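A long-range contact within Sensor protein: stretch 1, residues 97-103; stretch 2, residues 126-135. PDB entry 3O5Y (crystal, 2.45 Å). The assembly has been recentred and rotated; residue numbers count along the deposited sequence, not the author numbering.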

# COMPACT_ATOMS: atom_id res chain seq x y z
N ILE A 97 1.41 -4.49 8.82
CA ILE A 97 1.07 -3.87 7.55
C ILE A 97 -0.07 -2.87 7.70
O ILE A 97 -1.08 -3.14 8.38
CB ILE A 97 0.84 -4.95 6.41
CG1 ILE A 97 0.98 -4.32 5.02
CG2 ILE A 97 -0.49 -5.70 6.57
CD1 ILE A 97 2.44 -4.12 4.58
N LEU A 98 0.12 -1.68 7.11
CA LEU A 98 -0.92 -0.67 7.02
C LEU A 98 -1.30 -0.53 5.54
O LEU A 98 -0.45 -0.33 4.69
CB LEU A 98 -0.41 0.67 7.56
CG LEU A 98 -1.42 1.82 7.51
CD1 LEU A 98 -2.58 1.52 8.46
CD2 LEU A 98 -0.77 3.16 7.85
N VAL A 99 -2.58 -0.68 5.24
CA VAL A 99 -3.07 -0.78 3.89
C VAL A 99 -4.03 0.40 3.69
O VAL A 99 -5.11 0.48 4.28
CB VAL A 99 -3.78 -2.16 3.66
CG1 VAL A 99 -4.21 -2.30 2.22
CG2 VAL A 99 -2.87 -3.32 4.05
N ILE A 100 -3.61 1.36 2.88
CA ILE A 100 -4.42 2.50 2.59
C ILE A 100 -4.96 2.39 1.18
O ILE A 100 -4.17 2.43 0.24
CB ILE A 100 -3.58 3.80 2.68
CG1 ILE A 100 -2.94 3.91 4.07
CG2 ILE A 100 -4.46 5.04 2.33
CD1 ILE A 100 -2.12 5.18 4.30
N PRO A 101 -6.28 2.25 1.02
CA PRO A 101 -6.87 2.25 -0.32
C PRO A 101 -6.78 3.66 -0.90
O PRO A 101 -7.06 4.63 -0.22
CB PRO A 101 -8.32 1.87 -0.07
CG PRO A 101 -8.63 2.41 1.31
CD PRO A 101 -7.31 2.33 2.08
N ILE A 102 -6.37 3.77 -2.16
CA ILE A 102 -6.24 5.08 -2.78
C ILE A 102 -7.45 5.32 -3.66
O ILE A 102 -7.67 4.61 -4.63
CB ILE A 102 -4.98 5.16 -3.61
CG1 ILE A 102 -3.77 4.85 -2.72
CG2 ILE A 102 -4.84 6.54 -4.20
CD1 ILE A 102 -2.65 4.24 -3.51
N TYR A 103 -8.28 6.29 -3.29
CA TYR A 103 -9.39 6.67 -4.16
C TYR A 103 -9.61 8.15 -4.36
O TYR A 103 -9.33 8.95 -3.48
CB TYR A 103 -10.71 5.94 -3.81
CG TYR A 103 -11.27 6.10 -2.42
CD1 TYR A 103 -12.54 6.66 -2.23
CD2 TYR A 103 -10.60 5.61 -1.31
CE1 TYR A 103 -13.11 6.78 -0.93
CE2 TYR A 103 -11.15 5.73 -0.00
CZ TYR A 103 -12.40 6.31 0.17
OH TYR A 103 -12.94 6.43 1.44
N ASP A 126 0.56 10.30 12.40
CA ASP A 126 1.07 9.69 11.19
C ASP A 126 -0.08 9.24 10.30
O ASP A 126 -0.03 9.44 9.10
CB ASP A 126 2.02 8.52 11.50
CG ASP A 126 3.39 9.00 11.98
OD1 ASP A 126 3.64 10.24 12.00
OD2 ASP A 126 4.21 8.13 12.34
N LEU A 127 -1.12 8.65 10.88
CA LEU A 127 -2.26 8.19 10.09
C LEU A 127 -3.01 9.34 9.44
O LEU A 127 -3.41 9.22 8.29
CB LEU A 127 -3.22 7.29 10.90
CG LEU A 127 -2.65 5.95 11.39
CD1 LEU A 127 -3.48 5.38 12.53
CD2 LEU A 127 -2.58 4.94 10.28
N ALA A 128 -3.22 10.43 10.16
CA ALA A 128 -3.87 11.63 9.59
C ALA A 128 -3.03 12.19 8.45
O ALA A 128 -3.56 12.49 7.37
CB ALA A 128 -4.10 12.71 10.64
N PHE A 129 -1.72 12.27 8.68
CA PHE A 129 -0.81 12.78 7.67
C PHE A 129 -0.82 11.91 6.41
O PHE A 129 -0.97 12.41 5.32
CB PHE A 129 0.61 12.94 8.23
CG PHE A 129 1.61 13.36 7.21
CD1 PHE A 129 2.50 12.42 6.66
CD2 PHE A 129 1.68 14.69 6.77
CE1 PHE A 129 3.42 12.79 5.71
CE2 PHE A 129 2.60 15.10 5.80
CZ PHE A 129 3.48 14.15 5.26
N LEU A 130 -0.67 10.60 6.56
CA LEU A 130 -0.74 9.67 5.42
C LEU A 130 -2.03 9.75 4.61
O LEU A 130 -1.98 9.69 3.38
CB LEU A 130 -0.54 8.23 5.88
CG LEU A 130 0.90 7.89 6.24
CD1 LEU A 130 0.95 6.54 6.90
CD2 LEU A 130 1.82 7.94 5.00
N GLU A 131 -3.16 9.87 5.30
CA GLU A 131 -4.47 9.88 4.64
C GLU A 131 -4.62 11.12 3.75
O GLU A 131 -5.12 11.03 2.62
CB GLU A 131 -5.62 9.81 5.67
N GLN A 132 -4.15 12.26 4.25
CA GLN A 132 -4.22 13.50 3.53
C GLN A 132 -3.27 13.40 2.32
O GLN A 132 -3.66 13.71 1.18
CB GLN A 132 -3.95 14.69 4.47
CG GLN A 132 -3.13 15.86 3.93
CD GLN A 132 -1.64 15.68 4.17
OE1 GLN A 132 -1.21 15.32 5.27
NE2 GLN A 132 -0.84 15.91 3.14
N LEU A 133 -2.07 12.89 2.57
CA LEU A 133 -1.07 12.73 1.53
C LEU A 133 -1.54 11.77 0.42
O LEU A 133 -1.35 12.06 -0.75
CB LEU A 133 0.24 12.26 2.16
CG LEU A 133 1.66 12.48 1.63
CD1 LEU A 133 2.09 11.29 0.82
CD2 LEU A 133 1.87 13.79 0.85
N THR A 134 -2.18 10.66 0.78
CA THR A 134 -2.67 9.69 -0.20
C THR A 134 -3.95 10.16 -0.90
O THR A 134 -4.21 9.77 -2.05
CB THR A 134 -2.92 8.29 0.41
OG1 THR A 134 -3.90 8.39 1.44
CG2 THR A 134 -1.68 7.70 1.01
N ASP A 135 -4.75 10.98 -0.23
CA ASP A 135 -5.89 11.61 -0.91
C ASP A 135 -5.46 12.56 -2.05
O ASP A 135 -6.11 12.61 -3.10
CB ASP A 135 -6.79 12.34 0.08
CG ASP A 135 -7.58 11.40 0.96
OD1 ASP A 135 -7.63 10.17 0.68
OD2 ASP A 135 -8.17 11.90 1.94
O HOH W 1 -7.26 8.09 -1.16

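What forms the apolar centre of this contact? Ile100 does: its CA-to-CB bond points toward the helix, and the side chain, with chi1 m and chi2 t, reaches in two directions. CD1 of Ile100 lies 3.8 Å from CB of Leu130, an aliphatic contact close to the helix backbone, while CG2 of Ile100 comes within 3.5 Å of OG1 of Thr134. The second meeting is van der Waals packing, since a methyl group offers the hydroxyl no partner. Two strand residues earlier, Leu98 extends the same apolar surface. Its CD2 atom touches both CD2 of Leu127, at 3.5 Å, and CD1 of Leu130, at 3.9 Å, so that one methyl group packs against leucines from neighbouring parts of the helix. The CA-to-CB bond of Leu127 points sideways, but the end of its side chain comes nearer, which lets it meet Leu98.

How does the backbone bring these residues together? The strand and helix run in broadly the same direction, their axes 29° apart and 8.7 Å at closest approach. Strand side chains alternate between faces, so Leu98 and Ile100 look toward the helix while Ile97 and Val99 stay out of reach. On the helix, Leu127, Leu130 and Thr134 recur at spacings of three and four, which places them along one side. The gap narrows along the pair: CA of Leu98 is 9.5 Å from CA of Leu127, but CA of Ile102 is only 6.4 Å from CA of Thr134.

How is a threonine accommodated against isoleucines? Its hydroxyl can be satisfied within its own helix. With chi1 p, OG1 of Thr134 lies 3.0 Å from O of Leu130 and 3.1 Å from O of Glu131, placing two backbone acceptors within reach of its single proton. The polar group therefore needs no partner from the strand. Beyond it, CG2 of Ile102 packs 3.9 Å from O of Thr134, where the two backbones lie close.

What joins the stretches at the polar edge? No direct hydrogen bond crosses between them, but water 1 provides a bridge. Water 1 accepts a hydrogen bond from N of Tyr103, with the water O 3.0 Å from that N, and donates one to OD1 of Asp135, with the water O 2.8 Å from that OD1. Although the CA-to-CB bond of Asp135 points away from the strand, the end of its side chain comes nearer, bringing the carboxylate to the water.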